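Local coordinates for ThiJ/PfpI family protein (Pseudomonas syringae pv. tomato, PDB 3EWN) that is of unknown function but belongs to the DJ-1/PfpI family, whose fold it shares with class I glutamine amidotransferase domains, at residues C124-K137 and T142-F154. Numbering follows the deposited sequence.
Sequences CSGSLILGAAGLLK and TSHWSCRDALAGF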
ATOM      1  N   CYS A 124      -8.006  -0.532   9.878  1.00  6.34           N
ATOM      2  CA  CYS A 124      -7.477   0.475  10.788  1.00  6.83           C
ATOM      3  C   CYS A 124      -8.591   1.283  11.460  1.00  7.46           C
ATOM      4  O   CYS A 124      -9.649   0.743  11.775  1.00  7.79           O
ATOM      5  CB  CYS A 124      -6.537   1.394  10.000  1.00  8.75           C
ATOM      6  SG  CYS A 124      -5.356   2.335  10.981  1.00 12.38           S
ATOM      7  N   SER A 125      -8.371   2.581  11.666  1.00  6.41           N
ATOM      8  CA  SER A 125      -9.383   3.406  12.324  1.00  6.88           C
ATOM      9  C   SER A 125     -10.642   3.592  11.484  1.00  6.97           C
ATOM     10  O   SER A 125     -11.571   4.285  11.892  1.00  7.27           O
ATOM     11  CB  SER A 125      -8.806   4.775  12.702  1.00  7.39           C
ATOM     12  OG  SER A 125      -8.325   5.462  11.564  1.00  7.92           O
ATOM     13  N   GLY A 126     -10.672   2.976  10.307  1.00  6.59           N
ATOM     14  CA  GLY A 126     -11.848   3.081   9.468  1.00  6.95           C
ATOM     15  C   GLY A 126     -13.063   2.504  10.180  1.00  6.32           C
ATOM     16  O   GLY A 126     -14.198   2.849   9.866  1.00  5.18           O
ATOM     17  N   SER A 127     -12.835   1.619  11.146  1.00  5.91           N
ATOM     18  CA  SER A 127     -13.957   1.034  11.865  1.00  6.04           C
ATOM     19  C   SER A 127     -14.666   2.059  12.758  1.00  7.63           C
ATOM     20  O   SER A 127     -15.763   1.803  13.241  1.00  7.55           O
ATOM     21  CB  SER A 127     -13.506  -0.189  12.679  1.00  7.09           C
ATOM     22  OG  SER A 127     -12.261   0.025  13.319  1.00  7.13           O
ATOM     23  N   LEU A 128     -14.044   3.216  12.977  1.00  7.49           N
ATOM     24  CA  LEU A 128     -14.690   4.258  13.778  1.00  7.41           C
ATOM     25  C   LEU A 128     -15.791   4.856  12.904  1.00  7.06           C
ATOM     26  O   LEU A 128     -16.839   5.267  13.396  1.00  6.99           O
ATOM     27  CB  LEU A 128     -13.701   5.364  14.169  1.00  5.96           C
ATOM     28  CG  LEU A 128     -12.526   5.048  15.099  1.00  6.53           C
ATOM     29  CD1 LEU A 128     -11.723   6.330  15.322  1.00  6.84           C
ATOM     30  CD2 LEU A 128     -13.009   4.487  16.431  1.00  8.75           C
ATOM     31  N   ILE A 129     -15.540   4.901  11.599  1.00  6.08           N
ATOM     32  CA  ILE A 129     -16.515   5.437  10.661  1.00  6.42           C
ATOM     33  C   ILE A 129     -17.698   4.476  10.570  1.00  6.84           C
ATOM     34  O   ILE A 129     -18.849   4.910  10.582  1.00  7.09           O
ATOM     35  CB  ILE A 129     -15.884   5.650   9.260  1.00  4.51           C
ATOM     36  CG1 ILE A 129     -14.811   6.741   9.336  1.00  5.11           C
ATOM     37  CG2 ILE A 129     -16.968   6.024   8.244  1.00  6.13           C
ATOM     38  CD1 ILE A 129     -13.984   6.901   8.052  1.00  7.17           C
ATOM     39  N   LEU A 130     -17.417   3.172  10.497  1.00  6.68           N
ATOM     40  CA  LEU A 130     -18.477   2.164  10.430  1.00  7.63           C
ATOM     41  C   LEU A 130     -19.324   2.240  11.694  1.00  8.03           C
ATOM     42  O   LEU A 130     -20.550   2.132  11.648  1.00  8.03           O
ATOM     43  CB  LEU A 130     -17.894   0.747  10.330  1.00  7.99           C
ATOM     44  CG  LEU A 130     -17.066   0.345   9.112  1.00  7.58           C
ATOM     45  CD1 LEU A 130     -16.765  -1.144   9.196  1.00  7.68           C
ATOM     46  CD2 LEU A 130     -17.819   0.664   7.828  1.00  8.28           C
ATOM     47  N   GLY A 131     -18.657   2.411  12.829  1.00  6.86           N
ATOM     48  CA  GLY A 131     -19.372   2.488  14.089  1.00  7.16           C
ATOM     49  C   GLY A 131     -20.223   3.738  14.191  1.00  8.18           C
ATOM     50  O   GLY A 131     -21.388   3.674  14.577  1.00  8.82           O
ATOM     51  N   ALA A 132     -19.645   4.883  13.845  1.00  8.40           N
ATOM     52  CA  ALA A 132     -20.373   6.144  13.917  1.00  8.39           C
ATOM     53  C   ALA A 132     -21.556   6.161  12.952  1.00  9.49           C
ATOM     54  O   ALA A 132     -22.525   6.886  13.169  1.00 10.99           O
ATOM     55  CB  ALA A 132     -19.433   7.313  13.618  1.00  8.35           C
ATOM     56  N   ALA A 133     -21.477   5.360  11.893  1.00  8.43           N
ATOM     57  CA  ALA A 133     -22.553   5.288  10.910  1.00  8.53           C
ATOM     58  C   ALA A 133     -23.618   4.299  11.362  1.00  9.18           C
ATOM     59  O   ALA A 133     -24.608   4.085  10.665  1.00  9.92           O
ATOM     60  CB  ALA A 133     -22.000   4.874   9.543  1.00  9.35           C
ATOM     61  N   GLY A 134     -23.400   3.697  12.530  1.00  8.52           N
ATOM     62  CA  GLY A 134     -24.349   2.742  13.079  1.00  8.38           C
ATOM     63  C   GLY A 134     -24.328   1.369  12.435  1.00  8.56           C
ATOM     64  O   GLY A 134     -25.333   0.659  12.447  1.00 10.51           O
ATOM     65  N   LEU A 135     -23.177   0.989  11.889  1.00  8.45           N
ATOM     66  CA  LEU A 135     -23.023  -0.295  11.212  1.00  7.70           C
ATOM     67  C   LEU A 135     -22.385  -1.409  12.036  1.00  7.88           C
ATOM     68  O   LEU A 135     -22.171  -2.504  11.521  1.00  9.25           O
ATOM     69  CB  LEU A 135     -22.199  -0.101   9.937  1.00  9.74           C
ATOM     70  CG  LEU A 135     -22.903   0.286   8.632  1.00 15.29           C
ATOM     71  CD1 LEU A 135     -24.205   1.013   8.900  1.00 18.21           C
ATOM     72  CD2 LEU A 135     -21.958   1.120   7.795  1.00 13.65           C
ATOM     73  N   LEU A 136     -22.077  -1.146  13.304  1.00  7.64           N
ATOM     74  CA  LEU A 136     -21.453  -2.170  14.137  1.00  8.40           C
ATOM     75  C   LEU A 136     -22.241  -2.474  15.407  1.00  8.80           C
ATOM     76  O   LEU A 136     -21.657  -2.803  16.440  1.00 10.38           O
ATOM     77  CB  LEU A 136     -20.027  -1.749  14.515  1.00  8.51           C
ATOM     78  CG  LEU A 136     -19.041  -1.448  13.381  1.00  8.17           C
ATOM     79  CD1 LEU A 136     -17.738  -0.925  13.980  1.00  9.31           C
ATOM     80  CD2 LEU A 136     -18.786  -2.702  12.554  1.00  8.02           C
ATOM     81  N   LYS A 137     -23.564  -2.381  15.328  1.00  9.58           N
ATOM     82  CA  LYS A 137     -24.412  -2.640  16.489  1.00 10.14           C
ATOM     83  C   LYS A 137     -24.419  -4.125  16.823  1.00  9.74           C
ATOM     84  O   LYS A 137     -25.061  -4.924  16.139  1.00 10.10           O
ATOM     85  CB  LYS A 137     -25.841  -2.157  16.220  1.00 12.71           C
ATOM     86  CG  LYS A 137     -25.957  -0.661  15.978  1.00 18.51           C
ATOM     87  CD  LYS A 137     -27.411  -0.242  15.798  1.00 22.11           C
ATOM     88  CE  LYS A 137     -27.514   1.220  15.402  1.00 25.45           C
ATOM     89  NZ  LYS A 137     -26.781   2.097  16.355  1.00 29.55           N
ATOM     90  N   THR A 142     -12.427  -5.017  14.854  1.00  7.23           N
ATOM     91  CA  THR A 142     -11.115  -4.593  15.314  1.00  7.27           C
ATOM     92  C   THR A 142     -10.828  -3.204  14.756  1.00  7.25           C
ATOM     93  O   THR A 142     -11.681  -2.600  14.109  1.00  6.93           O
ATOM     94  CB  THR A 142     -10.016  -5.593  14.876  1.00  7.44           C
ATOM     95  OG1 THR A 142      -8.757  -5.193  15.437  1.00  9.94           O
ATOM     96  CG2 THR A 142      -9.896  -5.641  13.365  1.00  7.25           C
ATOM     97  N   SER A 143      -9.634  -2.689  15.016  1.00  7.81           N
ATOM     98  CA  SER A 143      -9.261  -1.363  14.539  1.00  7.48           C
ATOM     99  C   SER A 143      -7.780  -1.194  14.844  1.00  8.41           C
ATOM    100  O   SER A 143      -7.114  -2.155  15.221  1.00  7.87           O
ATOM    101  CB  SER A 143     -10.069  -0.304  15.293  1.00  8.76           C
ATOM    102  OG  SER A 143      -9.963   0.972  14.685  1.00  7.40           O
ATOM    103  N   HIS A 144      -7.255   0.015  14.670  1.00  7.83           N
ATOM    104  CA  HIS A 144      -5.854   0.253  15.005  1.00  7.46           C
ATOM    105  C   HIS A 144      -5.804   0.074  16.520  1.00  6.97           C
ATOM    106  O   HIS A 144      -6.798   0.321  17.215  1.00  7.24           O
ATOM    107  CB  HIS A 144      -5.443   1.675  14.614  1.00  7.67           C
ATOM    108  CG  HIS A 144      -3.977   1.948  14.777  1.00  7.15           C
ATOM    109  ND1 HIS A 144      -3.420   2.354  15.972  1.00  7.38           N
ATOM    110  CD2 HIS A 144      -2.948   1.848  13.899  1.00  9.64           C
ATOM    111  CE1 HIS A 144      -2.113   2.493  15.823  1.00  7.35           C
ATOM    112  NE2 HIS A 144      -1.802   2.194  14.575  1.00  8.19           N
ATOM    113  N   TRP A 145      -4.667  -0.358  17.049  1.00  7.57           N
ATOM    114  CA  TRP A 145      -4.587  -0.568  18.486  1.00  7.71           C
ATOM    115  C   TRP A 145      -4.820   0.686  19.320  1.00  7.89           C
ATOM    116  O   TRP A 145      -5.206   0.591  20.484  1.00  8.95           O
ATOM    117  CB  TRP A 145      -3.249  -1.209  18.873  1.00  7.22           C
ATOM    118  CG  TRP A 145      -2.026  -0.469  18.422  1.00  7.94           C
ATOM    119  CD1 TRP A 145      -1.246  -0.760  17.339  1.00  8.10           C
ATOM    120  CD2 TRP A 145      -1.411   0.654  19.070  1.00  7.85           C
ATOM    121  NE1 TRP A 145      -0.178   0.106  17.275  1.00  8.09           N
ATOM    122  CE2 TRP A 145      -0.258   0.986  18.324  1.00  8.18           C
ATOM    123  CE3 TRP A 145      -1.723   1.411  20.206  1.00  7.57           C
ATOM    124  CZ2 TRP A 145       0.586   2.043  18.682  1.00  9.94           C
ATOM    125  CZ3 TRP A 145      -0.881   2.464  20.562  1.00  8.85           C
ATOM    126  CH2 TRP A 145       0.259   2.768  19.801  1.00  7.89           C
ATOM    127  N   SER A 146      -4.610   1.858  18.730  1.00  8.03           N
ATOM    128  CA  SER A 146      -4.783   3.109  19.465  1.00  8.43           C
ATOM    129  C   SER A 146      -6.228   3.529  19.718  1.00 10.21           C
ATOM    130  O   SER A 146      -6.475   4.400  20.555  1.00 10.48           O
ATOM    131  CB  SER A 146      -4.067   4.249  18.739  1.00  9.35           C
ATOM    132  OG  SER A 146      -4.682   4.514  17.487  1.00 10.74           O
ATOM    133  N   CYS A 147      -7.180   2.913  19.020  1.00  8.76           N
ATOM    134  CA  CYS A 147      -8.582   3.294  19.186  1.00  8.50           C
ATOM    135  C   CYS A 147      -9.562   2.126  19.152  1.00  9.54           C
ATOM    136  O   CYS A 147     -10.770   2.332  19.067  1.00 11.32           O
ATOM    137  CB  CYS A 147      -8.973   4.291  18.092  1.00  7.54           C
ATOM    138  SG  CYS A 147      -8.816   3.640  16.403  1.00  9.00           S
ATOM    139  N   ARG A 148      -9.047   0.905  19.233  1.00  9.38           N
ATOM    140  CA  ARG A 148      -9.902  -0.278  19.182  1.00 10.55           C
ATOM    141  C   ARG A 148     -11.005  -0.299  20.247  1.00 10.80           C
ATOM    142  O   ARG A 148     -12.168  -0.584  19.946  1.00  9.87           O
ATOM    143  CB  ARG A 148      -9.040  -1.538  19.305  1.00 11.85           C
ATOM    144  CG  ARG A 148      -9.781  -2.826  19.003  1.00 13.35           C
ATOM    145  CD  ARG A 148      -8.851  -4.033  19.068  1.00 16.05           C
ATOM    146  NE  ARG A 148      -8.344  -4.255  20.420  1.00 18.75           N
ATOM    147  CZ  ARG A 148      -7.067  -4.144  20.773  1.00 19.74           C
ATOM    148  NH1 ARG A 148      -6.146  -3.815  19.876  1.00 20.35           N
ATOM    149  NH2 ARG A 148      -6.711  -4.358  22.031  1.00 23.53           N
ATOM    150  N   ASP A 149     -10.651   0.008  21.490  1.00 11.57           N
ATOM    151  CA  ASP A 149     -11.643  -0.018  22.559  1.00 12.79           C
ATOM    152  C   ASP A 149     -12.752   1.012  22.415  1.00 12.62           C
ATOM    153  O   ASP A 149     -13.846   0.821  22.945  1.00 12.48           O
ATOM    154  CB  ASP A 149     -10.969   0.138  23.922  1.00 16.24           C
ATOM    155  CG  ASP A 149     -10.172  -1.085  24.311  1.00 19.03           C
ATOM    156  OD1 ASP A 149     -10.669  -2.209  24.087  1.00 21.73           O
ATOM    157  OD2 ASP A 149      -9.058  -0.929  24.846  1.00 24.31           O
ATOM    158  N   ALA A 150     -12.483   2.098  21.697  1.00 11.20           N
ATOM    159  CA  ALA A 150     -13.492   3.134  21.503  1.00 10.85           C
ATOM    160  C   ALA A 150     -14.726   2.578  20.797  1.00 10.54           C
ATOM    161  O   ALA A 150     -15.837   3.073  20.997  1.00 11.60           O
ATOM    162  CB  ALA A 150     -12.904   4.297  20.691  1.00  9.97           C
ATOM    163  N   LEU A 151     -14.529   1.542  19.984  1.00  9.95           N
ATOM    164  CA  LEU A 151     -15.616   0.931  19.224  1.00  8.51           C
ATOM    165  C   LEU A 151     -16.817   0.510  20.069  1.00  9.58           C
ATOM    166  O   LEU A 151     -17.948   0.500  19.580  1.00  8.62           O
ATOM    167  CB  LEU A 151     -15.096  -0.279  18.440  1.00  7.60           C
ATOM    168  CG  LEU A 151     -14.061   0.024  17.353  1.00  8.82           C
ATOM    169  CD1 LEU A 151     -13.536  -1.282  16.768  1.00  8.43           C
ATOM    170  CD2 LEU A 151     -14.697   0.900  16.272  1.00  9.41           C
ATOM    171  N   ALA A 152     -16.568   0.165  21.329  1.00  8.12           N
ATOM    172  CA  ALA A 152     -17.633  -0.251  22.240  1.00  9.19           C
ATOM    173  C   ALA A 152     -18.707   0.828  22.361  1.00  9.79           C
ATOM    174  O   ALA A 152     -19.881   0.531  22.590  1.00  9.25           O
ATOM    175  CB  ALA A 152     -17.044  -0.562  23.620  1.00  9.22           C
ATOM    176  N   GLY A 153     -18.294   2.082  22.209  1.00 10.09           N
ATOM    177  CA  GLY A 153     -19.229   3.187  22.309  1.00 10.31           C
ATOM    178  C   GLY A 153     -20.246   3.211  21.186  1.00  9.62           C
ATOM    179  O   GLY A 153     -21.299   3.834  21.312  1.00 12.17           O
ATOM    180  N   PHE A 154     -19.930   2.535  20.083  1.00  9.86           N
ATOM    181  CA  PHE A 154     -20.826   2.480  18.933  1.00  9.07           C
ATOM    182  C   PHE A 154     -21.646   1.197  18.958  1.00  9.45           C
ATOM    183  O   PHE A 154     -22.357   0.894  18.005  1.00  9.33           O
ATOM    184  CB  PHE A 154     -20.027   2.538  17.627  1.00  9.51           C
ATOM    185  CG  PHE A 154     -19.229   3.798  17.455  1.00 10.31           C
ATOM    186  CD1 PHE A 154     -19.857   5.039  17.401  1.00 10.83           C
ATOM    187  CD2 PHE A 154     -17.845   3.740  17.318  1.00 10.56           C
ATOM    188  CE1 PHE A 154     -19.119   6.209  17.218  1.00 12.86           C
ATOM    189  CE2 PHE A 154     -17.098   4.900  17.134  1.00 11.34           C
ATOM    190  CZ  PHE A 154     -17.734   6.135  17.080  1.00 11.20           C
TER
HETATM  191  O   HOH W   1     -22.349   1.095  15.195  1.00  9.41           O
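With CG of F154 set trans to its carbonyl carbon (chi1 -61°), the phenyl ring lies against the peptide joining G131 to A132: CG is 3.4 Å from G131 C, and A132 N sits above the ring centre. With no side chain, G131 lets the ring come down onto its backbone. The methyl of A132 completes the seat, its CB 3.8 Å from CE1. L128 and L151 meet through their CD2 methyls, crossing nearly at right angles, while the other methyl of L128, CD1, rests on the sulfur of C147. C124 follows strand 119-123 and precedes helix 126-132, with positive phi and a cysteine side chain, features consistent with the nucleophile elbow of the DJ-1/PfpI family. Its SG lies 3.8 Å from H144 CD2, oblique to the imidazole. H144 ND1 accepts from S146 N, and NE2 bonds to M201 O of the second subunit, so both ring nitrogens help fix its rotation. At this end S143 OG, trans to its backbone N (chi1 -168°), donates to C124 O over 2.9 Å, approaching from above the carbonyl plane. S127 OG stands 2.8 Å from T142 O, a short hydroxyl suited to this buried polar corner. Near F154, a water donates to G131 O and F154 O and accepts from L136 N, linking the end of the helix, the chain just past the Schellman turn at G134, and F154.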